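Local coordinates for SusD-like protein BACOVA_02651 (Bacteroides ovatus, PDB 5E75), which binds polysaccharide at the cell surface and probably captures xyloglucan before its transport into the periplasm for degradation, at residues A[29-34]-A[83-88]; A[91-96]-A[104-109]; A[110-115]-A[175-180]; A[116-121]-A[159-164]; A[182-187]-A[215-220]. All coordinates share one frame; numbering follows the deposited sequence.

Contact 1 (A[29-34]-A[83-88])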
# COMPACT_ATOMS: atom_id res chain seq x y z
N ASN A 29 3.81 -9.86 11.11
CA ASN A 29 5.18 -9.61 10.65
C ASN A 29 5.74 -10.77 9.83
O ASN A 29 5.80 -10.68 8.61
CB ASN A 29 6.12 -9.18 11.80
CG ASN A 29 5.94 -9.96 13.10
OD1 ASN A 29 5.99 -11.19 13.12
ND2 ASN A 29 5.79 -9.23 14.20
N ARG A 30 6.11 -11.87 10.48
CA ARG A 30 6.67 -13.01 9.79
C ARG A 30 5.84 -13.43 8.57
O ARG A 30 6.39 -13.76 7.52
CB ARG A 30 6.80 -14.17 10.79
CG ARG A 30 7.40 -15.43 10.21
CD ARG A 30 7.61 -16.46 11.31
NE ARG A 30 8.27 -17.65 10.79
CZ ARG A 30 8.87 -18.57 11.53
NH1 ARG A 30 8.90 -18.45 12.85
NH2 ARG A 30 9.44 -19.62 10.95
N ALA A 31 4.52 -13.45 8.71
CA ALA A 31 3.65 -13.85 7.62
C ALA A 31 3.84 -13.01 6.35
O ALA A 31 3.77 -13.55 5.25
CB ALA A 31 2.22 -13.78 8.06
N TRP A 32 4.12 -11.72 6.54
CA TRP A 32 4.22 -10.75 5.45
C TRP A 32 5.64 -10.56 4.93
O TRP A 32 5.86 -9.86 3.93
CB TRP A 32 3.69 -9.39 5.94
CG TRP A 32 2.22 -9.37 6.19
CD1 TRP A 32 1.60 -9.54 7.40
CD2 TRP A 32 1.17 -9.19 5.23
NE1 TRP A 32 0.23 -9.50 7.24
CE2 TRP A 32 -0.06 -9.28 5.92
CE3 TRP A 32 1.15 -8.99 3.85
CZ2 TRP A 32 -1.29 -9.16 5.27
CZ3 TRP A 32 -0.07 -8.87 3.21
CH2 TRP A 32 -1.27 -8.94 3.92
N PHE A 33 6.61 -11.18 5.58
CA PHE A 33 8.01 -10.89 5.33
C PHE A 33 8.43 -11.08 3.86
O PHE A 33 9.14 -10.23 3.32
CB PHE A 33 8.90 -11.72 6.27
CG PHE A 33 10.37 -11.43 6.12
CD1 PHE A 33 10.96 -10.37 6.80
CD2 PHE A 33 11.15 -12.21 5.29
CE1 PHE A 33 12.30 -10.09 6.63
CE2 PHE A 33 12.50 -11.93 5.12
CZ PHE A 33 13.07 -10.87 5.80
N ASP A 34 8.01 -12.16 3.21
CA ASP A 34 8.48 -12.42 1.85
C ASP A 34 7.99 -11.34 0.89
O ASP A 34 8.61 -11.11 -0.13
CB ASP A 34 8.04 -13.79 1.30
CG ASP A 34 8.82 -14.95 1.88
OD1 ASP A 34 9.76 -14.70 2.66
OD2 ASP A 34 8.49 -16.10 1.51
N VAL A 83 -1.80 -16.43 3.90
CA VAL A 83 -2.95 -17.31 3.82
C VAL A 83 -2.70 -18.58 4.61
O VAL A 83 -3.55 -18.99 5.41
CB VAL A 83 -3.29 -17.66 2.35
CG1 VAL A 83 -4.38 -18.74 2.28
CG2 VAL A 83 -3.69 -16.39 1.57
N THR A 84 -1.56 -19.23 4.38
CA THR A 84 -1.33 -20.51 5.05
C THR A 84 -1.07 -20.33 6.54
O THR A 84 -1.49 -21.17 7.34
CB THR A 84 -0.23 -21.33 4.37
OG1 THR A 84 0.98 -20.61 4.42
CG2 THR A 84 -0.58 -21.62 2.92
N MET A 85 -0.41 -19.25 6.95
CA MET A 85 -0.31 -18.99 8.40
C MET A 85 -1.68 -18.75 9.05
O MET A 85 -1.95 -19.22 10.16
CB MET A 85 0.62 -17.82 8.73
CG MET A 85 0.84 -17.71 10.24
SD MET A 85 1.90 -16.39 10.79
CE MET A 85 3.43 -16.85 10.02
N ALA A 86 -2.53 -17.98 8.38
CA ALA A 86 -3.89 -17.76 8.86
C ALA A 86 -4.60 -19.11 9.03
O ALA A 86 -5.26 -19.36 10.06
CB ALA A 86 -4.67 -16.87 7.88
N ASN A 87 -4.49 -19.96 8.03
CA ASN A 87 -5.13 -21.28 8.10
C ASN A 87 -4.58 -22.11 9.27
O ASN A 87 -5.34 -22.78 9.98
CB ASN A 87 -4.96 -22.03 6.77
CG ASN A 87 -5.69 -21.37 5.63
OD1 ASN A 87 -6.55 -20.51 5.84
ND2 ASN A 87 -5.37 -21.78 4.42
N SER A 88 -3.28 -22.02 9.50
CA SER A 88 -2.67 -22.74 10.61
C SER A 88 -3.16 -22.22 11.96
O SER A 88 -3.43 -23.02 12.87
CB SER A 88 -1.16 -22.65 10.54
OG SER A 88 -0.65 -23.42 9.46
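Met85, on helix 70-95 of the helical, TPR-clan portion of this SusD-family fold, lays its thioether end against Ala31 and Arg30, in the turn that leads into helix 33-36. Followed from its start, segment 83-88 first turns to other neighbours: Val83 packs on Tyr121 of helix 103-125, and the carbonyl of Thr84 accepts a hydrogen bond from Asn137. The contact proper comes at Met85, where the backbones are nearest, 6.5 Å between Met85 CA and Ala31 CA. CG stands anti to the backbone N (chi1 -172°) and chi2 is fully extended, which carries SD straight across the gap; the bend at chi3 (-63°) then turns the terminal methyl along the facing turn. As a result the Ala31 methyl is met by two atoms at once, with Met85 SD 3.8 Å from Ala31 CB and Met85 CE also 3.8 Å from it. CE sits 4.2 Å from Arg30 CG as well, beside the aliphatic base of the exposed arginine, whose far end makes a cation-pi contact with Tyr257. The interface is apolar and small, 116 Å² summed over both sides. Beyond Met85, Ala86 packs on Ala113 and Arg117 of helix 103-125. Within the facing turn, Asn29 OD1 accepts the N-H of Arg30 at 2.7 Å from Arg30 N, in the carbonyl plane and on a lone pair.

Contact 2 (A[91-96]-A[104-109])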
# COMPACT_ATOMS: atom_id res chain seq x y z
N ASN A 91 -6.66 -23.49 12.56
CA ASN A 91 -6.56 -24.91 12.95
C ASN A 91 -6.08 -25.04 14.39
O ASN A 91 -6.60 -25.86 15.15
CB ASN A 91 -5.63 -25.66 11.99
CG ASN A 91 -5.36 -27.12 12.43
OD1 ASN A 91 -6.20 -27.98 12.23
ND2 ASN A 91 -4.18 -27.37 12.98
N ALA A 92 -5.08 -24.25 14.78
CA ALA A 92 -4.53 -24.32 16.14
C ALA A 92 -5.56 -23.93 17.19
O ALA A 92 -5.57 -24.50 18.30
CB ALA A 92 -3.29 -23.46 16.27
N VAL A 93 -6.41 -22.97 16.88
CA VAL A 93 -7.47 -22.56 17.81
C VAL A 93 -8.38 -23.76 18.09
O VAL A 93 -8.81 -23.98 19.22
CB VAL A 93 -8.29 -21.39 17.24
CG1 VAL A 93 -9.58 -21.19 18.06
CG2 VAL A 93 -7.43 -20.12 17.23
N GLU A 94 -8.62 -24.55 17.04
CA GLU A 94 -9.55 -25.65 17.12
C GLU A 94 -8.91 -26.95 17.61
O GLU A 94 -9.64 -27.84 18.06
CB GLU A 94 -10.23 -25.83 15.75
CG GLU A 94 -11.02 -24.59 15.31
CD GLU A 94 -11.33 -24.55 13.82
OE1 GLU A 94 -10.73 -25.33 13.05
OE2 GLU A 94 -12.18 -23.73 13.42
N THR A 95 -7.58 -27.08 17.56
CA THR A 95 -6.90 -28.33 17.96
C THR A 95 -5.84 -28.21 19.06
O THR A 95 -5.44 -29.22 19.65
CB THR A 95 -6.17 -28.99 16.75
OG1 THR A 95 -5.04 -28.21 16.37
CG2 THR A 95 -7.12 -29.14 15.57
N GLN A 96 -5.38 -27.00 19.36
CA GLN A 96 -4.23 -26.83 20.25
C GLN A 96 -4.52 -25.93 21.44
O GLN A 96 -3.60 -25.46 22.10
CB GLN A 96 -3.02 -26.30 19.48
CG GLN A 96 -2.54 -27.23 18.39
CD GLN A 96 -1.36 -26.67 17.62
OE1 GLN A 96 -0.79 -25.65 18.00
NE2 GLN A 96 -1.00 -27.33 16.53
N ALA A 104 -13.57 -15.49 23.95
CA ALA A 104 -13.17 -14.19 23.45
C ALA A 104 -11.82 -14.28 22.74
O ALA A 104 -11.65 -13.75 21.65
CB ALA A 104 -13.10 -13.17 24.59
N ALA A 105 -10.87 -14.97 23.35
CA ALA A 105 -9.55 -15.06 22.77
C ALA A 105 -9.54 -15.95 21.52
O ALA A 105 -8.85 -15.65 20.55
CB ALA A 105 -8.57 -15.57 23.79
N LYS A 106 -10.32 -17.02 21.54
CA LYS A 106 -10.35 -17.93 20.41
C LYS A 106 -10.92 -17.25 19.17
O LYS A 106 -10.36 -17.33 18.08
CB LYS A 106 -11.14 -19.20 20.76
CG LYS A 106 -10.37 -20.11 21.71
CD LYS A 106 -10.91 -21.53 21.70
CE LYS A 106 -11.83 -21.76 22.82
NZ LYS A 106 -12.31 -23.17 22.77
N THR A 107 -12.03 -16.55 19.35
CA THR A 107 -12.66 -15.85 18.25
C THR A 107 -11.86 -14.64 17.78
O THR A 107 -11.84 -14.34 16.60
CB THR A 107 -14.11 -15.42 18.59
OG1 THR A 107 -14.13 -14.60 19.77
CG2 THR A 107 -15.00 -16.64 18.82
N LYS A 108 -11.17 -13.97 18.70
CA LYS A 108 -10.27 -12.89 18.32
C LYS A 108 -9.14 -13.43 17.44
O LYS A 108 -8.78 -12.82 16.43
CB LYS A 108 -9.71 -12.21 19.57
CG LYS A 108 -8.65 -11.15 19.32
CD LYS A 108 -8.35 -10.46 20.63
CE LYS A 108 -7.00 -9.78 20.61
NZ LYS A 108 -5.84 -10.69 20.34
N ALA A 109 -8.58 -14.58 17.81
CA ALA A 109 -7.49 -15.16 17.03
C ALA A 109 -7.95 -15.57 15.63
O ALA A 109 -7.26 -15.32 14.63
CB ALA A 109 -6.90 -16.37 17.77
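Val93 wedges both of its methyls against Lys106 and Ala109 near the turn of a helical hairpin, in which helix 70-95 is followed by helix 103-125 and the two helices run in roughly opposite directions. The tight part is a valine seated on a helix face. CG1, anti to the backbone N (chi1 167°), lies on the Lys106 chain, 3.7 Å from Lys106 CB and 3.9 Å from Lys106 CD. CG2 takes the other direction, meeting Ala109 CB at 3.8 Å. The backbones are nearest here, 6.0 Å between Val93 CA and Lys106 CA. An alanine in place of Val93 would remove both branches and is likely to leave a gap between the helices, with the lysine chain and the Ala109 methyl deprived of their cover. The looser side begins along Lys106, which remains partly exposed: its chain runs on extended to CD, which stays against Val93 CG1, and the bend at chi3 (-97°) only turns CE and NZ beyond it. On the exposed side of helix 70-95, Thr95 turns back to its own helix, its OG1 donating to Asn91 O at 3.1 Å from 49° above the carbonyl plane.

Contact 3 (A[110-115]-A[175-180])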
# COMPACT_ATOMS: atom_id res chain seq x y z
N ILE A 110 -9.11 -16.22 15.55
CA ILE A 110 -9.68 -16.57 14.25
C ILE A 110 -9.94 -15.30 13.45
O ILE A 110 -9.67 -15.26 12.25
CB ILE A 110 -10.96 -17.40 14.39
CG1 ILE A 110 -10.62 -18.76 15.02
CG2 ILE A 110 -11.63 -17.62 13.04
CD1 ILE A 110 -11.85 -19.52 15.55
N ALA A 111 -10.46 -14.27 14.11
CA ALA A 111 -10.76 -13.01 13.42
C ALA A 111 -9.50 -12.33 12.88
O ALA A 111 -9.52 -11.81 11.77
CB ALA A 111 -11.52 -12.06 14.34
N GLU A 112 -8.41 -12.34 13.65
CA GLU A 112 -7.17 -11.75 13.16
C GLU A 112 -6.64 -12.54 11.97
O GLU A 112 -6.19 -11.95 10.99
CB GLU A 112 -6.14 -11.70 14.27
CG GLU A 112 -6.47 -10.72 15.38
CD GLU A 112 -5.46 -10.79 16.50
OE1 GLU A 112 -5.41 -11.82 17.20
OE2 GLU A 112 -4.67 -9.85 16.65
N ALA A 113 -6.70 -13.87 12.06
CA ALA A 113 -6.27 -14.73 10.96
C ALA A 113 -7.10 -14.43 9.71
O ALA A 113 -6.55 -14.24 8.63
CB ALA A 113 -6.40 -16.18 11.36
N ARG A 114 -8.43 -14.38 9.86
CA ARG A 114 -9.28 -14.17 8.70
C ARG A 114 -9.13 -12.75 8.13
O ARG A 114 -9.19 -12.55 6.92
CB ARG A 114 -10.74 -14.49 9.03
CG ARG A 114 -10.92 -15.96 9.35
CD ARG A 114 -12.38 -16.38 9.48
NE ARG A 114 -13.06 -16.36 8.19
CZ ARG A 114 -14.30 -16.81 7.99
NH1 ARG A 114 -15.00 -17.31 9.00
NH2 ARG A 114 -14.83 -16.75 6.78
N LEU A 115 -8.88 -11.76 8.99
CA LEU A 115 -8.59 -10.41 8.51
C LEU A 115 -7.35 -10.39 7.65
O LEU A 115 -7.33 -9.77 6.57
CB LEU A 115 -8.43 -9.45 9.69
CG LEU A 115 -7.99 -8.01 9.39
CD1 LEU A 115 -8.95 -7.33 8.44
CD2 LEU A 115 -7.82 -7.15 10.65
N LYS A 175 -2.22 -2.06 21.55
CA LYS A 175 -1.54 -1.28 20.53
C LYS A 175 -0.83 -2.19 19.53
O LYS A 175 -0.05 -3.05 19.91
CB LYS A 175 -0.56 -0.32 21.20
CG LYS A 175 -0.11 0.81 20.32
CD LYS A 175 0.45 1.99 21.11
CE LYS A 175 1.92 1.83 21.43
NZ LYS A 175 2.71 2.98 20.89
N GLY A 176 -1.11 -1.99 18.24
CA GLY A 176 -0.56 -2.82 17.19
C GLY A 176 -1.46 -3.93 16.69
O GLY A 176 -1.19 -4.53 15.66
N ARG A 177 -2.53 -4.21 17.43
CA ARG A 177 -3.47 -5.26 17.04
C ARG A 177 -4.71 -4.69 16.37
O ARG A 177 -5.10 -3.54 16.61
CB ARG A 177 -3.86 -6.08 18.26
CG ARG A 177 -2.69 -6.88 18.83
CD ARG A 177 -3.03 -8.30 18.98
NE ARG A 177 -1.87 -9.08 19.39
CZ ARG A 177 -1.60 -10.31 18.95
NH1 ARG A 177 -2.38 -10.90 18.06
NH2 ARG A 177 -0.54 -10.93 19.41
N ALA A 178 -5.34 -5.51 15.54
CA ALA A 178 -6.49 -5.08 14.77
C ALA A 178 -7.74 -4.89 15.63
O ALA A 178 -7.97 -5.63 16.59
CB ALA A 178 -6.78 -6.09 13.70
N THR A 179 -8.54 -3.91 15.27
CA THR A 179 -9.86 -3.71 15.83
C THR A 179 -10.93 -3.96 14.77
O THR A 179 -10.65 -4.08 13.57
CB THR A 179 -10.05 -2.28 16.31
OG1 THR A 179 -9.99 -1.39 15.18
CG2 THR A 179 -8.98 -1.89 17.33
N SER A 180 -12.18 -3.99 15.20
CA SER A 180 -13.28 -4.10 14.24
C SER A 180 -13.36 -2.89 13.31
O SER A 180 -13.86 -3.02 12.20
CB SER A 180 -14.61 -4.31 14.94
OG SER A 180 -14.82 -3.34 15.94
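Glu112 OE2 is gripped by two groups: Arg177 NH1 across the contact, and the hydroxyl of Tyr28. The first is a salt bridge, Arg177 NH1 to Glu112 OE2 at 2.9 Å, with an N-H...O angle of 166°. The oxygen is met on its syn side and lies almost in the guanidinium plane, at the edge of the group, yet the carboxylate and guanidinium planes are 48° apart and NH1 alone bonds the acid, so this is not a flat side-on pair. Arg177 CD also comes to 3.2 Å from Glu112 OE2, near the carboxylate plane, and the two side chains cross at about a right angle. The guanidinium is further fixed by Thr24 on NH1 and by the carbonyl of Glu21 on NH2, while the Tyr28 hydroxyl also bonds to the backbone N of Ala178. Next to this polar cluster, in which Glu112 is buried and Arg177 partly exposed, the packing is apolar and tight. Leu115, its CG anti to the backbone N (chi1 174°), sends CD2 to within 3.4 Å of Ala178 CB, shorter than usual van der Waals contact. The loop ends at Thr179, the N-cap of helix 180-195. The whole is thus an interhelical connection, between helix 151-168 and helix 180-195, pinned onto helix 103-125 in the helical part of the SusD-family fold.

Contact 4 (A[116-121]-A[159-164]). With EDO (1,2-ethanediol), chain C.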
# COMPACT_ATOMS: atom_id res chain seq x y z
N MET A 116 -6.29 -11.05 8.10
CA MET A 116 -5.05 -11.06 7.34
C MET A 116 -5.21 -11.84 6.05
O MET A 116 -4.71 -11.42 5.00
CB MET A 116 -3.88 -11.59 8.16
CG MET A 116 -3.51 -10.71 9.32
SD MET A 116 -3.01 -9.08 8.80
CE MET A 116 -2.48 -8.37 10.35
N ARG A 117 -5.92 -12.96 6.10
CA ARG A 117 -6.17 -13.74 4.90
C ARG A 117 -6.95 -12.91 3.87
O ARG A 117 -6.64 -12.94 2.67
CB ARG A 117 -6.95 -15.01 5.27
CG ARG A 117 -7.14 -15.99 4.13
CD ARG A 117 -7.67 -17.33 4.59
NE ARG A 117 -9.03 -17.27 5.07
CZ ARG A 117 -9.65 -18.29 5.65
NH1 ARG A 117 -9.04 -19.46 5.82
NH2 ARG A 117 -10.90 -18.15 6.04
N ALA A 118 -7.92 -12.14 4.34
CA ALA A 118 -8.68 -11.26 3.48
C ALA A 118 -7.79 -10.21 2.85
O ALA A 118 -7.88 -9.95 1.65
CB ALA A 118 -9.82 -10.59 4.25
N CYS A 119 -6.93 -9.59 3.64
CA CYS A 119 -6.02 -8.61 3.08
C CYS A 119 -5.10 -9.19 2.02
O CYS A 119 -4.87 -8.56 0.99
CB CYS A 119 -5.19 -7.94 4.18
SG CYS A 119 -6.14 -6.84 5.29
N ALA A 120 -4.54 -10.35 2.28
CA ALA A 120 -3.67 -11.00 1.32
C ALA A 120 -4.40 -11.28 0.01
O ALA A 120 -3.89 -10.97 -1.06
CB ALA A 120 -3.09 -12.28 1.91
N TYR A 121 -5.60 -11.84 0.09
CA TYR A 121 -6.37 -12.12 -1.12
C TYR A 121 -6.78 -10.84 -1.83
O TYR A 121 -6.82 -10.80 -3.05
CB TYR A 121 -7.57 -13.04 -0.85
CG TYR A 121 -7.22 -14.50 -0.85
CD1 TYR A 121 -6.69 -15.10 -1.98
CD2 TYR A 121 -7.38 -15.29 0.28
CE1 TYR A 121 -6.34 -16.44 -2.00
CE2 TYR A 121 -7.04 -16.63 0.27
CZ TYR A 121 -6.52 -17.21 -0.87
OH TYR A 121 -6.17 -18.55 -0.87
N ILE A 159 -14.91 -11.01 1.41
CA ILE A 159 -16.05 -10.48 2.16
C ILE A 159 -16.44 -11.38 3.35
O ILE A 159 -16.68 -10.89 4.47
CB ILE A 159 -17.26 -10.23 1.21
CG1 ILE A 159 -16.98 -9.04 0.29
CG2 ILE A 159 -18.55 -9.99 2.01
CD1 ILE A 159 -17.91 -8.98 -0.92
N ASN A 160 -16.45 -12.68 3.13
CA ASN A 160 -16.82 -13.59 4.20
C ASN A 160 -15.82 -13.50 5.36
O ASN A 160 -16.21 -13.49 6.54
CB ASN A 160 -16.87 -15.04 3.70
CG ASN A 160 -18.05 -15.31 2.78
OD1 ASN A 160 -18.95 -14.48 2.61
ND2 ASN A 160 -18.03 -16.49 2.16
N ASP A 161 -14.54 -13.44 5.03
CA ASP A 161 -13.50 -13.32 6.05
C ASP A 161 -13.64 -12.00 6.81
O ASP A 161 -13.56 -11.96 8.05
CB ASP A 161 -12.10 -13.37 5.42
CG ASP A 161 -11.57 -14.77 5.20
OD1 ASP A 161 -12.20 -15.75 5.68
OD2 ASP A 161 -10.51 -14.90 4.57
N LEU A 162 -13.85 -10.91 6.08
CA LEU A 162 -14.02 -9.62 6.73
C LEU A 162 -15.28 -9.56 7.60
O LEU A 162 -15.27 -8.92 8.67
CB LEU A 162 -14.02 -8.50 5.69
CG LEU A 162 -12.65 -8.30 5.04
CD1 LEU A 162 -12.76 -7.38 3.84
CD2 LEU A 162 -11.64 -7.75 6.03
N ASN A 163 -16.36 -10.20 7.17
CA ASN A 163 -17.59 -10.24 7.98
C ASN A 163 -17.30 -10.87 9.33
O ASN A 163 -17.72 -10.36 10.35
CB ASN A 163 -18.72 -11.02 7.29
CG ASN A 163 -19.37 -10.25 6.15
OD1 ASN A 163 -19.30 -9.03 6.08
ND2 ASN A 163 -20.05 -10.98 5.27
N TYR A 164 -16.56 -11.98 9.33
CA TYR A 164 -16.24 -12.63 10.59
C TYR A 164 -15.41 -11.70 11.46
O TYR A 164 -15.64 -11.59 12.66
CB TYR A 164 -15.50 -13.95 10.36
CG TYR A 164 -15.27 -14.72 11.64
CD1 TYR A 164 -14.18 -14.44 12.47
CD2 TYR A 164 -16.16 -15.72 12.06
CE1 TYR A 164 -13.99 -15.13 13.67
CE2 TYR A 164 -15.95 -16.41 13.25
CZ TYR A 164 -14.87 -16.10 14.04
OH TYR A 164 -14.63 -16.75 15.22
C1 EDO C . -6.39 -3.51 1.70
O1 EDO C . -6.03 -2.55 0.71
C2 EDO C . -5.31 -4.57 1.85
O2 EDO C . -5.49 -5.62 0.90
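In the antiparallel packing of helix 103-125 against helix 151-168, Arg117 grips Asp161 side-on with two nitrogens, one for each carboxylate oxygen. Arg117 NE lies 2.8 Å from Asp161 OD2, and Arg117 NH2 is likewise 2.8 Å from Asp161 OD1. Both bonds are nearly straight, both oxygens are met on the syn side, and the two planes are only 18° apart, so the pair holds itself flat. The bend at chi3 of Arg117 (69°) turns the edge carrying NE and NH2 onto the acid. Both residues are buried, a charge pair within the TPR-clan helical bundle of SusD-family proteins. The segment axes approach to 8.5 Å at 150°, consistent with the small Ala118 at the crossing. Ala118 CB rests 3.7 Å from Leu162 CG and 3.8 Å from Asp161 CB, so a small methyl fills the space beside the salt bridge. Second partners share the charges, Arg114 NE bonding to Asp161 OD1 and Asn87 OD1 taking Arg117 NH1; the two arginines would probably stabilise the carboxylate as an anion. Elsewhere on helix 103-125, a 1,2-ethanediol, probably from the crystallisation liquor, donates from its O2 to Cys119 O at 3.0 Å.

Contact 5 (A[182-187]-A[215-220])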
# COMPACT_ATOMS: atom_id res chain seq x y z
N ALA A 182 -10.78 -1.51 11.84
CA ALA A 182 -9.92 -1.88 10.73
C ALA A 182 -10.65 -2.81 9.76
O ALA A 182 -10.59 -2.62 8.55
CB ALA A 182 -8.65 -2.56 11.25
N ALA A 183 -11.35 -3.81 10.29
CA ALA A 183 -12.09 -4.74 9.44
C ALA A 183 -13.19 -4.01 8.65
O ALA A 183 -13.37 -4.27 7.47
CB ALA A 183 -12.69 -5.88 10.26
N LYS A 184 -13.91 -3.11 9.30
CA LYS A 184 -14.94 -2.35 8.62
C LYS A 184 -14.34 -1.45 7.52
O LYS A 184 -14.92 -1.31 6.44
CB LYS A 184 -15.72 -1.49 9.61
CG LYS A 184 -16.59 -2.25 10.58
CD LYS A 184 -17.29 -1.34 11.59
CE LYS A 184 -18.23 -2.16 12.48
NZ LYS A 184 -18.82 -1.33 13.57
N GLY A 185 -13.19 -0.85 7.79
CA GLY A 185 -12.53 -0.00 6.81
C GLY A 185 -12.09 -0.76 5.57
O GLY A 185 -12.28 -0.31 4.44
N ILE A 186 -11.48 -1.93 5.77
CA ILE A 186 -11.10 -2.77 4.63
C ILE A 186 -12.34 -3.22 3.87
O ILE A 186 -12.37 -3.20 2.65
CB ILE A 186 -10.26 -4.00 5.06
CG1 ILE A 186 -8.97 -3.57 5.79
CG2 ILE A 186 -9.92 -4.88 3.86
CD1 ILE A 186 -7.90 -3.04 4.94
N LEU A 187 -13.39 -3.62 4.59
CA LEU A 187 -14.61 -4.07 3.95
C LEU A 187 -15.26 -2.97 3.09
O LEU A 187 -15.73 -3.24 1.98
CB LEU A 187 -15.57 -4.63 5.00
CG LEU A 187 -16.86 -5.27 4.49
CD1 LEU A 187 -16.57 -6.37 3.47
CD2 LEU A 187 -17.60 -5.85 5.69
N ALA A 215 -17.89 2.55 5.75
CA ALA A 215 -16.95 3.65 5.87
C ALA A 215 -17.50 4.75 6.80
O ALA A 215 -16.77 5.28 7.62
CB ALA A 215 -16.60 4.23 4.50
N SER A 216 -18.79 5.06 6.68
CA SER A 216 -19.37 6.11 7.52
C SER A 216 -19.32 5.72 8.99
O SER A 216 -19.06 6.55 9.85
CB SER A 216 -20.80 6.44 7.10
OG SER A 216 -21.67 5.37 7.30
N ASP A 217 -19.54 4.43 9.28
CA ASP A 217 -19.48 3.96 10.66
C ASP A 217 -18.08 4.25 11.24
O ASP A 217 -17.93 4.83 12.32
CB ASP A 217 -19.82 2.46 10.69
CG ASP A 217 -20.00 1.91 12.08
OD1 ASP A 217 -20.22 2.67 13.04
OD2 ASP A 217 -19.92 0.66 12.20
N VAL A 218 -17.03 3.90 10.50
CA VAL A 218 -15.67 4.18 10.95
C VAL A 218 -15.42 5.68 11.11
O VAL A 218 -14.92 6.14 12.14
CB VAL A 218 -14.63 3.58 9.99
CG1 VAL A 218 -13.21 3.91 10.44
CG2 VAL A 218 -14.80 2.06 9.89
N CYS A 219 -15.76 6.45 10.09
CA CYS A 219 -15.50 7.88 10.10
C CYS A 219 -16.23 8.60 11.22
O CYS A 219 -15.66 9.43 11.92
CB CYS A 219 -15.88 8.49 8.75
SG CYS A 219 -14.87 7.94 7.36
N GLU A 220 -17.52 8.30 11.37
CA GLU A 220 -18.36 9.01 12.33
C GLU A 220 -18.30 8.49 13.76
O GLU A 220 -18.43 9.28 14.69
CB GLU A 220 -19.83 8.97 11.89
CG GLU A 220 -20.12 9.53 10.50
CD GLU A 220 -20.11 11.05 10.39
OE1 GLU A 220 -19.65 11.75 11.31
OE2 GLU A 220 -20.57 11.52 9.32
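Lys184 and Asp217 form the polar part of this pairing between helix 180-195 and helix 205-221, two successive helices in the helical part of the SusD-family fold. Their salt bridge puts Lys184 NZ 2.7 Å from Asp217 OD2. The lysine chain is extended beyond CG, which carries the ammonium across to the facing helix, where it meets the oxygen on the syn side, 26° out of the carboxylate plane. The last carbons draw close too, Lys184 CE being 3.3 Å from Asp217 OD2. The other oxygen of the acid, OD1, is held by Asn221 on the same stretch of chain. With a leucine here the ammonium is gone, and Asp217 OD2 would probably lose its mate on the facing helix. The apolar part centres on Val218, whose CG2 lies 3.7 Å from Lys184 CB, at the root of the very chain that makes the salt bridge, and 3.9 Å from Gly185 N. The backbones are nearest at Gly185, whose CA stands 5.8 Å from Ala215 CA, while the segment axes come within 8.7 Å in an antiparallel-leaning packing, 137° between their directions. Trp181, one turn before Gly185, touches both Asp217 and Val218 from the same helix. Helix 180-195 also packs on helix 151-168 through Ala183 and Lys184, and helix 205-221 on helix 360-372 through Ala215 and Val218, placing the contact within a succession of packed helices.

In the fold
Contacts 2, 3 and 4 follow helix 103-125 from its start, taking in turn helix 70-95, the loop before helix 180-195, and helix 151-168; contact 1 uses helix 70-95 again, on another side. All four touching residues of contact 4 are buried, and contact 3 is nearly as enclosed. Both join opposite charges, linked through Arg114, which belongs to contact 3 and reaches the acid of contact 4. Contacts 1 and 2 are smaller and wholly apolar between their segments; contact 1 reaches the surface along Arg30, while contact 2 buries Val93 and Ala109 but leaves Lys106 partly exposed. Contact 5 carries its salt bridge on partly exposed residues; its helix 180-195 meets contact 4 where Leu162 packs on Ile186 and Leu187.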